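Local coordinates for chromosome-partitioning ATPase Soj (Thermus thermophilus, PDB 1WCV), which hydrolyses ATP and, strictly in its ATP-bound state, binds double-stranded DNA cooperatively as nucleoprotein filaments, probably to partition chromosomes, at residues A[216-219]-A[224-227]; A[220-225]-A[230-235]; A[22-27]-A[38-43]; A[79-84]-A[110-115]. All coordinates share one frame; numbering follows the deposited sequence.

Contact 1: residues A[216-219]-A[224-227]; sequences PSFG and QHAP
Two aromatic rings carry the direct contact: Phe-218, in the last turn of helix 210-218, and His-225, at the end of the short helix 222-225. The imidazole sets its CE1 corner over the middle of one face of the phenyl ring, 3.4 Å above the plane. CE1 lies closest to one side of that ring, with Phe-218 CD2 at 3.5 Å. The pair is oblique, its planes inclined by 33° and its centroids 4.4 Å apart. His-225 reaches across because its CG stands anti to the backbone N (chi1 -173°), while Phe-218 has its CG anti to the carbonyl carbon.

Polar links work around the rings. His-225 NE2 is hydrogen-bonded to Glu-214 OE2, one turn before Phe-218 on the same helix, which fixes how the imidazole is turned and would probably favour its protonated form. With an alanine in place of His-225, the Glu-214 carboxylate is likely to lose this mate and the phenyl face the cover that CE1 gives it. Farther along, a water bridges the backbone O of Gly-219 and the side-chain OE1 of Gln-224, donating to Gly-219 O at 3.1 Å and to Gln-224 OE1 at 2.8 Å.

Main-chain bonding closes the first helix. Gly-219 takes a positive phi of 70°, and two bonds run back into the last helical turn, one of them from Gly-219 N to Pro-216 O at 2.9 Å. This is a Schellman motif, here turning the chain at the surface between two consecutive helices that follow the nucleotide-binding residues Pro-207 and Asn-209.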
loop_
_atom_site.group_PDB
_atom_site.type_symbol
_atom_site.label_atom_id
_atom_site.label_comp_id
_atom_site.label_asym_id
_atom_site.label_seq_id
_atom_site.Cartn_x
_atom_site.Cartn_y
_atom_site.Cartn_z
ATOM N N PRO A 216 13.223 -7.962 17.723
ATOM C CA PRO A 216 13.422 -9.359 18.130
ATOM C C PRO A 216 14.451 -9.524 19.252
ATOM O O PRO A 216 14.284 -10.372 20.131
ATOM C CB PRO A 216 13.875 -10.039 16.836
ATOM C CG PRO A 216 13.224 -9.208 15.771
ATOM C CD PRO A 216 13.426 -7.802 16.272
ATOM N N SER A 217 15.515 -8.729 19.213
ATOM C CA SER A 217 16.550 -8.822 20.241
ATOM C C SER A 217 15.977 -8.432 21.605
ATOM O O SER A 217 16.432 -8.915 22.647
ATOM C CB SER A 217 17.747 -7.933 19.882
ATOM O OG SER A 217 17.419 -6.556 19.950
ATOM N N PHE A 218 14.975 -7.560 21.595
ATOM C CA PHE A 218 14.320 -7.128 22.823
ATOM C C PHE A 218 13.236 -8.124 23.199
ATOM O O PHE A 218 12.707 -8.090 24.308
ATOM C CB PHE A 218 13.695 -5.736 22.643
ATOM C CG PHE A 218 14.691 -4.617 22.654
ATOM C CD1 PHE A 218 15.011 -3.965 23.842
ATOM C CD2 PHE A 218 15.322 -4.221 21.482
ATOM C CE1 PHE A 218 15.945 -2.932 23.857
ATOM C CE2 PHE A 218 16.259 -3.189 21.484
ATOM C CZ PHE A 218 16.571 -2.542 22.673
ATOM N N GLY A 219 12.911 -9.022 22.273
ATOM C CA GLY A 219 11.876 -10.003 22.537
ATOM C C GLY A 219 10.498 -9.364 22.588
ATOM O O GLY A 219 9.619 -9.809 23.325
ATOM N N GLN A 224 4.894 -3.255 20.617
ATOM C CA GLN A 224 5.327 -3.077 22.005
ATOM C C GLN A 224 6.582 -2.224 22.077
ATOM O O GLN A 224 6.703 -1.352 22.934
ATOM C CB GLN A 224 5.643 -4.425 22.670
ATOM C CG GLN A 224 4.461 -5.346 22.890
ATOM C CD GLN A 224 4.892 -6.715 23.389
ATOM O OE1 GLN A 224 5.652 -7.423 22.722
ATOM N NE2 GLN A 224 4.407 -7.094 24.566
ATOM N N HIS A 225 7.512 -2.477 21.162
ATOM C CA HIS A 225 8.794 -1.774 21.138
ATOM C C HIS A 225 8.816 -0.330 20.634
ATOM O O HIS A 225 9.461 0.535 21.228
ATOM C CB HIS A 225 9.791 -2.600 20.322
ATOM C CG HIS A 225 11.191 -2.074 20.365
ATOM N ND1 HIS A 225 11.920 -2.002 21.532
ATOM C CD2 HIS A 225 11.997 -1.598 19.386
ATOM C CE1 HIS A 225 13.115 -1.504 21.270
ATOM N NE2 HIS A 225 13.188 -1.250 19.975
ATOM N N ALA A 226 8.132 -0.070 19.525
ATOM C CA ALA A 226 8.112 1.269 18.944
ATOM C C ALA A 226 6.858 1.386 18.091
ATOM O O ALA A 226 6.932 1.362 16.868
ATOM C CB ALA A 226 9.360 1.478 18.084
ATOM N N PRO A 227 5.691 1.525 18.738
ATOM C CA PRO A 227 4.381 1.637 18.083
ATOM C C PRO A 227 4.178 2.743 17.049
ATOM O O PRO A 227 3.242 2.673 16.247
ATOM C CB PRO A 227 3.416 1.746 19.265
ATOM C CG PRO A 227 4.235 2.430 20.300
ATOM C CD PRO A 227 5.554 1.702 20.197
HETATM O O HOH W 1 6.553 -9.917 23.559
#

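Contact 2: residues A[220-225]-A[230-235]; sequences KTIAQH and PGAHAY
Ile-222 directs its side chain at the first turn of helix 230-246, where Ala-232 receives it. From CB, the branch divides. CG2, lying between the backbone N and the carbonyl carbon, rests 3.8 Å from Ala-232 CA. CG1 swings anti to the backbone N (chi1 -167°) and comes to 4.0 Å from Ala-232 CB, with Ala-232 N at 3.9 Å. CG1 also grazes the main chain of Gly-231, its C atom 4.5 Å away. At the tip, CD1 has no atom of 230-235 within 4.2 Å. The Ile-222 side chain also touches Leu-212 of helix 210-218. Cutting Ile-222 back to a glycine is likely to open a gap beside Ala-232 and part the two helices' side chains.

Behind this apolar face, Thr-221 and Gln-224 form a capping box that starts the short helix. Gln-224 N bonds Thr-221 OG1 at 3.2 Å, and Thr-221 N returns a nearly straight bond (167°) to Gln-224 OE1, on a lone pair in the carbonyl plane. Thr-221 OG1 is also bonded to Asp-78 OD1, and Ile-222 N to Asn-26 OD1. The direct helix-to-helix contact is thus purely van der Waals and buried, close to the ATP-binding Pro-207, while hydrogen bonds set the position of the isoleucine from its own side.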
loop_
_atom_site.group_PDB
_atom_site.type_symbol
_atom_site.label_atom_id
_atom_site.label_comp_id
_atom_site.label_asym_id
_atom_site.label_seq_id
_atom_site.Cartn_x
_atom_site.Cartn_y
_atom_site.Cartn_z
ATOM N N LYS A 220 10.305 -8.314 21.797
ATOM C CA LYS A 220 9.020 -7.624 21.772
ATOM C C LYS A 220 8.531 -7.377 20.352
ATOM O O LYS A 220 9.327 -7.249 19.422
ATOM C CB LYS A 220 9.125 -6.282 22.496
ATOM C CG LYS A 220 9.538 -6.387 23.954
ATOM C CD LYS A 220 9.650 -5.017 24.609
ATOM C CE LYS A 220 8.292 -4.341 24.754
ATOM N NZ LYS A 220 8.386 -3.012 25.427
ATOM N N THR A 221 7.214 -7.312 20.182
ATOM C CA THR A 221 6.665 -7.037 18.857
ATOM C C THR A 221 6.950 -5.563 18.591
ATOM O O THR A 221 7.251 -4.813 19.515
ATOM C CB THR A 221 5.148 -7.248 18.812
ATOM O OG1 THR A 221 4.512 -6.296 19.676
ATOM C CG2 THR A 221 4.789 -8.670 19.247
ATOM N N ILE A 222 6.867 -5.137 17.338
ATOM C CA ILE A 222 7.133 -3.737 17.047
ATOM C C ILE A 222 6.055 -2.847 17.682
ATOM O O ILE A 222 6.291 -1.675 17.978
ATOM C CB ILE A 222 7.214 -3.484 15.521
ATOM C CG1 ILE A 222 7.793 -2.096 15.256
ATOM C CG2 ILE A 222 5.839 -3.622 14.880
ATOM C CD1 ILE A 222 9.213 -1.928 15.740
ATOM N N ALA A 223 4.871 -3.403 17.900
ATOM C CA ALA A 223 3.805 -2.628 18.529
ATOM C C ALA A 223 4.188 -2.323 19.984
ATOM O O ALA A 223 3.846 -1.263 20.520
ATOM C CB ALA A 223 2.496 -3.399 18.478
ATOM N N GLN A 224 4.894 -3.255 20.617
ATOM C CA GLN A 224 5.327 -3.077 22.005
ATOM C C GLN A 224 6.582 -2.224 22.077
ATOM O O GLN A 224 6.703 -1.352 22.934
ATOM C CB GLN A 224 5.643 -4.425 22.670
ATOM C CG GLN A 224 4.461 -5.346 22.890
ATOM C CD GLN A 224 4.892 -6.715 23.389
ATOM O OE1 GLN A 224 5.652 -7.423 22.722
ATOM N NE2 GLN A 224 4.407 -7.094 24.566
ATOM N N HIS A 225 7.512 -2.477 21.162
ATOM C CA HIS A 225 8.794 -1.774 21.138
ATOM C C HIS A 225 8.816 -0.330 20.634
ATOM O O HIS A 225 9.461 0.535 21.228
ATOM C CB HIS A 225 9.791 -2.600 20.322
ATOM C CG HIS A 225 11.191 -2.074 20.365
ATOM N ND1 HIS A 225 11.920 -2.002 21.532
ATOM C CD2 HIS A 225 11.997 -1.598 19.386
ATOM C CE1 HIS A 225 13.115 -1.504 21.270
ATOM N NE2 HIS A 225 13.188 -1.250 19.975
ATOM N N PRO A 230 8.053 3.614 11.631
ATOM C CA PRO A 230 7.574 3.273 10.284
ATOM C C PRO A 230 7.122 1.822 10.106
ATOM O O PRO A 230 6.095 1.559 9.482
ATOM C CB PRO A 230 8.764 3.627 9.404
ATOM C CG PRO A 230 9.356 4.814 10.128
ATOM C CD PRO A 230 9.337 4.332 11.560
ATOM N N GLY A 231 7.890 0.888 10.656
ATOM C CA GLY A 231 7.548 -0.519 10.550
ATOM C C GLY A 231 6.246 -0.851 11.259
ATOM O O GLY A 231 5.494 -1.717 10.822
ATOM N N ALA A 232 5.978 -0.171 12.366
ATOM C CA ALA A 232 4.741 -0.406 13.096
ATOM C C ALA A 232 3.560 0.044 12.236
ATOM O O ALA A 232 2.565 -0.673 12.112
ATOM C CB ALA A 232 4.761 0.355 14.431
ATOM N N HIS A 233 3.663 1.228 11.634
ATOM C CA HIS A 233 2.566 1.722 10.800
ATOM C C HIS A 233 2.356 0.800 9.595
ATOM O O HIS A 233 1.225 0.541 9.189
ATOM C CB HIS A 233 2.851 3.149 10.315
ATOM C CG HIS A 233 2.842 4.180 11.404
ATOM N ND1 HIS A 233 1.692 4.550 12.072
ATOM C CD2 HIS A 233 3.847 4.905 11.952
ATOM C CE1 HIS A 233 1.991 5.457 12.986
ATOM N NE2 HIS A 233 3.290 5.689 12.934
ATOM N N ALA A 234 3.447 0.301 9.026
ATOM C CA ALA A 234 3.338 -0.596 7.877
ATOM C C ALA A 234 2.690 -1.932 8.258
ATOM O O ALA A 234 1.817 -2.427 7.542
ATOM C CB ALA A 234 4.712 -0.824 7.254
ATOM N N TYR A 235 3.095 -2.524 9.381
ATOM C CA TYR A 235 2.480 -3.791 9.774
ATOM C C TYR A 235 1.017 -3.629 10.170
ATOM O O TYR A 235 0.221 -4.552 10.009
ATOM C CB TYR A 235 3.284 -4.477 10.886
ATOM C CG TYR A 235 4.388 -5.335 10.312
ATOM C CD1 TYR A 235 4.089 -6.419 9.490
ATOM C CD2 TYR A 235 5.731 -5.037 10.545
ATOM C CE1 TYR A 235 5.105 -7.178 8.905
ATOM C CE2 TYR A 235 6.750 -5.787 9.972
ATOM C CZ TYR A 235 6.432 -6.851 9.151
ATOM O OH TYR A 235 7.438 -7.569 8.553
#

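Contact 3: residues A[22-27]-A[38-43]; sequences TTAINL and VLLVDL
Leu-40 projects from strand 38-42 onto helix 18-33 and divides its two methyls between consecutive residues there. CD1 meets Ala-24, lying 4.0 Å from its CB and 3.9 Å from its carbonyl O. CD2 goes to the next residue and touches Ile-25 CD1 at 3.5 Å, a snug methyl-to-methyl approach in which the two side chains cross at about a right angle. The leucine extends toward the helix because CG stands anti to the backbone N (chi1 173°).

Ile-25 starts in the other direction, leaving the helix pointed away from the strand. With CG1 anti to the carbonyl carbon (chi1 -67°) and a further turn at chi2 of -56°, the CD1 tip comes back over Leu-40. Helix 18-33 is the one that follows the P-loop, and it connects strand 8-11 to strand 38-42. The two strands run parallel with strand 114-118 between them in the sheet, so this is a beta-alpha-beta crossover of the P-loop NTPase fold, and the contact is where the helix lies down on the sheet. The turn just before Ala-24 holds Thr-21 and Thr-22, which bind ATP, Thr-21 also binding magnesium.

On the strand side, Leu-40 is flanked by Leu-116 of strand 114-118 and by Phe-80 and Leu-82 of strand 80-83. Ile-25 also touches Leu-53 and Thr-221.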
loop_
_atom_site.group_PDB
_atom_site.type_symbol
_atom_site.label_atom_id
_atom_site.label_comp_id
_atom_site.label_asym_id
_atom_site.label_seq_id
_atom_site.Cartn_x
_atom_site.Cartn_y
_atom_site.Cartn_z
ATOM N N THR A 22 9.886 -11.648 11.258
ATOM C CA THR A 22 9.408 -10.352 11.724
ATOM C C THR A 22 7.973 -10.182 11.233
ATOM O O THR A 22 7.131 -9.610 11.928
ATOM C CB THR A 22 10.283 -9.203 11.180
ATOM O OG1 THR A 22 11.556 -9.223 11.835
ATOM C CG2 THR A 22 9.622 -7.852 11.430
ATOM N N THR A 23 7.688 -10.693 10.040
ATOM C CA THR A 23 6.341 -10.591 9.501
ATOM C C THR A 23 5.376 -11.474 10.284
ATOM O O THR A 23 4.256 -11.058 10.575
ATOM C CB THR A 23 6.291 -10.986 8.018
ATOM O OG1 THR A 23 7.054 -10.048 7.253
ATOM C CG2 THR A 23 4.867 -11.009 7.518
ATOM N N ALA A 24 5.806 -12.688 10.624
ATOM C CA ALA A 24 4.941 -13.602 11.377
ATOM C C ALA A 24 4.585 -12.988 12.728
ATOM O O ALA A 24 3.428 -12.995 13.142
ATOM C CB ALA A 24 5.645 -14.942 11.595
ATOM N N ILE A 25 5.596 -12.458 13.404
ATOM C CA ILE A 25 5.409 -11.852 14.716
ATOM C C ILE A 25 4.493 -10.639 14.689
ATOM O O ILE A 25 3.530 -10.551 15.454
ATOM C CB ILE A 25 6.758 -11.388 15.326
ATOM C CG1 ILE A 25 7.641 -12.596 15.661
ATOM C CG2 ILE A 25 6.502 -10.506 16.552
ATOM C CD1 ILE A 25 7.001 -13.592 16.572
ATOM N N ASN A 26 4.794 -9.702 13.800
ATOM C CA ASN A 26 4.024 -8.475 13.753
ATOM C C ASN A 26 2.678 -8.546 13.082
ATOM O O ASN A 26 1.795 -7.753 13.408
ATOM C CB ASN A 26 4.882 -7.356 13.171
ATOM C CG ASN A 26 6.036 -6.996 14.088
ATOM O OD1 ASN A 26 5.832 -6.707 15.271
ATOM N ND2 ASN A 26 7.251 -7.019 13.558
ATOM N N LEU A 27 2.504 -9.494 12.165
ATOM C CA LEU A 27 1.210 -9.661 11.515
ATOM C C LEU A 27 0.286 -10.171 12.624
ATOM O O LEU A 27 -0.864 -9.752 12.751
ATOM C CB LEU A 27 1.288 -10.716 10.411
ATOM C CG LEU A 27 0.556 -10.510 9.082
ATOM C CD1 LEU A 27 0.230 -11.883 8.518
ATOM C CD2 LEU A 27 -0.722 -9.691 9.253
ATOM N N VAL A 38 -5.952 -14.908 17.746
ATOM C CA VAL A 38 -4.875 -15.399 16.900
ATOM C C VAL A 38 -3.874 -16.333 17.554
ATOM O O VAL A 38 -3.427 -16.108 18.677
ATOM C CB VAL A 38 -4.098 -14.204 16.308
ATOM C CG1 VAL A 38 -2.919 -14.688 15.472
ATOM C CG2 VAL A 38 -5.040 -13.342 15.484
ATOM N N LEU A 39 -3.514 -17.377 16.815
ATOM C CA LEU A 39 -2.527 -18.341 17.265
ATOM C C LEU A 39 -1.340 -18.286 16.302
ATOM O O LEU A 39 -1.513 -18.398 15.092
ATOM C CB LEU A 39 -3.103 -19.759 17.257
ATOM C CG LEU A 39 -2.077 -20.856 17.548
ATOM C CD1 LEU A 39 -1.504 -20.679 18.949
ATOM C CD2 LEU A 39 -2.739 -22.212 17.409
ATOM N N LEU A 40 -0.149 -18.068 16.842
ATOM C CA LEU A 40 1.060 -18.050 16.030
ATOM C C LEU A 40 1.800 -19.321 16.395
ATOM O O LEU A 40 2.069 -19.569 17.572
ATOM C CB LEU A 40 1.943 -16.845 16.354
ATOM C CG LEU A 40 3.321 -16.818 15.679
ATOM C CD1 LEU A 40 3.157 -16.775 14.164
ATOM C CD2 LEU A 40 4.117 -15.611 16.165
ATOM N N VAL A 41 2.116 -20.127 15.387
ATOM C CA VAL A 41 2.832 -21.375 15.601
ATOM C C VAL A 41 4.228 -21.289 15.006
ATOM O O VAL A 41 4.386 -21.054 13.805
ATOM C CB VAL A 41 2.092 -22.559 14.941
ATOM C CG1 VAL A 41 2.818 -23.855 15.248
ATOM C CG2 VAL A 41 0.647 -22.618 15.424
ATOM N N ASP A 42 5.236 -21.458 15.852
ATOM C CA ASP A 42 6.620 -21.431 15.403
ATOM C C ASP A 42 6.950 -22.850 14.948
ATOM O O ASP A 42 7.016 -23.768 15.769
ATOM C CB ASP A 42 7.553 -21.028 16.549
ATOM C CG ASP A 42 8.966 -20.721 16.073
ATOM O OD1 ASP A 42 9.288 -21.050 14.910
ATOM O OD2 ASP A 42 9.762 -20.157 16.859
ATOM N N LEU A 43 7.139 -23.034 13.645
ATOM C CA LEU A 43 7.452 -24.359 13.115
ATOM C C LEU A 43 8.924 -24.506 12.747
ATOM O O LEU A 43 9.324 -25.509 12.152
ATOM C CB LEU A 43 6.586 -24.656 11.886
ATOM C CG LEU A 43 5.085 -24.821 12.117
ATOM C CD1 LEU A 43 4.369 -25.003 10.785
ATOM C CD2 LEU A 43 4.844 -26.029 13.014
#

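Contact 4: residues A[79-84]-A[110-115]; sequences GFHLLP and EGYDLV
His-81 and Tyr-112 both carry CG anti to the carbonyl carbon, with chi1 of -69° in the histidine and a similar value in the tyrosine, and these turns bring the imidazole and the phenol together over the strand that separates them. His-81 is on strand 80-83, and Tyr-112 lies in the loop just before strand 114-118; both strands belong to the sheet of this P-loop NTPase domain. Strand 38-42 runs between the two, so the pair reaches across a neighbour, and the nearest CA atoms of the two segments, those of His-81 and Val-115, remain 9.5 Å apart. Leu-39 of that middle strand lies against both side chains.

The rings cross at about a right angle, with planes at 84° and centroids 5.6 Å apart. What joins them is a hydrogen bond at their rims. Tyr-112 OH lies in the plane of the imidazole, and His-81 ND1 lies in the plane of the phenol ring, which suits a bond to ND1 at the ring edge. Either partner could supply the proton.

In the same loop, the neighbouring Asp-113 OD2 forms a salt bridge with Arg-37 NH2. Tyr-112 CE1 comes along at the side, 3.5 Å from His-81 ND1, and the bond itself, His-81 ND1 to Tyr-112 OH, is 2.7 Å long with an angle of 163°.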
loop_
_atom_site.group_PDB
_atom_site.type_symbol
_atom_site.label_atom_id
_atom_site.label_comp_id
_atom_site.label_asym_id
_atom_site.label_seq_id
_atom_site.Cartn_x
_atom_site.Cartn_y
_atom_site.Cartn_z
ATOM N N GLY A 79 -1.241 -9.958 23.349
ATOM C CA GLY A 79 -2.596 -10.057 22.841
ATOM C C GLY A 79 -2.961 -11.294 22.041
ATOM O O GLY A 79 -4.113 -11.446 21.647
ATOM N N PHE A 80 -1.996 -12.169 21.769
ATOM C CA PHE A 80 -2.307 -13.395 21.037
ATOM C C PHE A 80 -1.678 -14.612 21.705
ATOM O O PHE A 80 -1.077 -14.498 22.770
ATOM C CB PHE A 80 -1.857 -13.309 19.568
ATOM C CG PHE A 80 -0.398 -12.994 19.379
ATOM C CD1 PHE A 80 0.057 -11.680 19.420
ATOM C CD2 PHE A 80 0.522 -14.012 19.129
ATOM C CE1 PHE A 80 1.401 -11.380 19.216
ATOM C CE2 PHE A 80 1.870 -13.725 18.922
ATOM C CZ PHE A 80 2.314 -12.408 18.964
ATOM N N HIS A 81 -1.834 -15.779 21.090
ATOM C CA HIS A 81 -1.268 -17.000 21.650
ATOM C C HIS A 81 -0.177 -17.583 20.763
ATOM O O HIS A 81 -0.318 -17.630 19.545
ATOM C CB HIS A 81 -2.366 -18.047 21.860
ATOM C CG HIS A 81 -3.339 -17.699 22.946
ATOM N ND1 HIS A 81 -4.442 -18.475 23.231
ATOM C CD2 HIS A 81 -3.370 -16.666 23.820
ATOM C CE1 HIS A 81 -5.111 -17.933 24.234
ATOM N NE2 HIS A 81 -4.481 -16.834 24.610
ATOM N N LEU A 82 0.910 -18.020 21.391
ATOM C CA LEU A 82 2.039 -18.620 20.686
ATOM C C LEU A 82 2.246 -20.084 21.062
ATOM O O LEU A 82 2.268 -20.434 22.240
ATOM C CB LEU A 82 3.332 -17.867 21.003
ATOM C CG LEU A 82 4.621 -18.592 20.590
ATOM C CD1 LEU A 82 4.879 -18.395 19.089
ATOM C CD2 LEU A 82 5.790 -18.070 21.402
ATOM N N LEU A 83 2.381 -20.937 20.050
ATOM C CA LEU A 83 2.661 -22.351 20.271
ATOM C C LEU A 83 4.147 -22.369 19.921
ATOM O O LEU A 83 4.521 -22.470 18.757
ATOM C CB LEU A 83 1.867 -23.223 19.300
ATOM C CG LEU A 83 1.563 -24.645 19.782
ATOM C CD1 LEU A 83 1.085 -25.479 18.609
ATOM C CD2 LEU A 83 2.804 -25.273 20.399
ATOM N N PRO A 84 5.011 -22.236 20.936
ATOM C CA PRO A 84 6.465 -22.212 20.784
ATOM C C PRO A 84 7.158 -23.416 20.167
ATOM O O PRO A 84 6.592 -24.504 20.053
ATOM C CB PRO A 84 6.947 -21.942 22.206
ATOM C CG PRO A 84 5.938 -22.649 23.021
ATOM C CD PRO A 84 4.644 -22.249 22.364
ATOM N N GLU A 110 -9.692 -24.906 16.349
ATOM C CA GLU A 110 -11.012 -24.397 16.004
ATOM C C GLU A 110 -11.450 -23.211 16.860
ATOM O O GLU A 110 -12.403 -22.514 16.518
ATOM C CB GLU A 110 -12.057 -25.517 16.082
ATOM C CG GLU A 110 -11.930 -26.444 17.281
ATOM C CD GLU A 110 -10.774 -27.422 17.151
ATOM O OE1 GLU A 110 -10.673 -28.099 16.104
ATOM O OE2 GLU A 110 -9.970 -27.523 18.102
ATOM N N GLY A 111 -10.747 -22.971 17.962
ATOM C CA GLY A 111 -11.103 -21.859 18.827
ATOM C C GLY A 111 -10.535 -20.513 18.402
ATOM O O GLY A 111 -10.819 -19.488 19.023
ATOM N N TYR A 112 -9.732 -20.506 17.342
ATOM C CA TYR A 112 -9.130 -19.268 16.862
ATOM C C TYR A 112 -9.742 -18.775 15.555
ATOM O O TYR A 112 -10.292 -19.552 14.777
ATOM C CB TYR A 112 -7.622 -19.464 16.671
ATOM C CG TYR A 112 -6.870 -19.755 17.949
ATOM C CD1 TYR A 112 -6.556 -18.735 18.842
ATOM C CD2 TYR A 112 -6.499 -21.061 18.283
ATOM C CE1 TYR A 112 -5.892 -19.001 20.035
ATOM C CE2 TYR A 112 -5.834 -21.340 19.475
ATOM C CZ TYR A 112 -5.534 -20.305 20.347
ATOM O OH TYR A 112 -4.883 -20.568 21.529
ATOM N N ASP A 113 -9.657 -17.468 15.333
ATOM C CA ASP A 113 -10.156 -16.872 14.102
ATOM C C ASP A 113 -9.084 -17.068 13.035
ATOM O O ASP A 113 -9.382 -17.422 11.899
ATOM C CB ASP A 113 -10.393 -15.370 14.276
ATOM C CG ASP A 113 -11.545 -15.061 15.201
ATOM O OD1 ASP A 113 -12.661 -15.548 14.929
ATOM O OD2 ASP A 113 -11.332 -14.329 16.191
ATOM N N LEU A 114 -7.832 -16.836 13.427
ATOM C CA LEU A 114 -6.697 -16.953 12.516
ATOM C C LEU A 114 -5.501 -17.672 13.134
ATOM O O LEU A 114 -5.163 -17.464 14.303
ATOM C CB LEU A 114 -6.249 -15.562 12.067
ATOM C CG LEU A 114 -7.294 -14.659 11.416
ATOM C CD1 LEU A 114 -6.752 -13.246 11.347
ATOM C CD2 LEU A 114 -7.646 -15.174 10.029
ATOM N N VAL A 115 -4.853 -18.507 12.329
ATOM C CA VAL A 115 -3.687 -19.257 12.771
ATOM C C VAL A 115 -2.533 -18.980 11.810
ATOM O O VAL A 115 -2.649 -19.235 10.615
ATOM C CB VAL A 115 -3.974 -20.770 12.774
ATOM C CG1 VAL A 115 -2.784 -21.521 13.370
ATOM C CG2 VAL A 115 -5.250 -21.054 13.561
#

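Overall arrangement
Contacts 2 and 3 are buried and join elements through aliphatic side chains, whereas contacts 1 and 4 lie at the surface and pair a histidine with another ring: over a face in contact 1, through an edge hydrogen bond in contact 4. Contacts 3 and 4 share the sheet, tied by backbone bonds between strands 38-42 and 80-83. Contacts 1 and 2 share helix 222-225 and follow each other along the chain. Contacts 2 and 3 touch, tying helix 18-33 to helix 222-225 through Asn-26 and to helix 230-246, where Tyr-235 OH meets Thr-23 OG1. Contact 4, about 20 Å from contact 1 between centres, is remote from the annotated nucleotide sites.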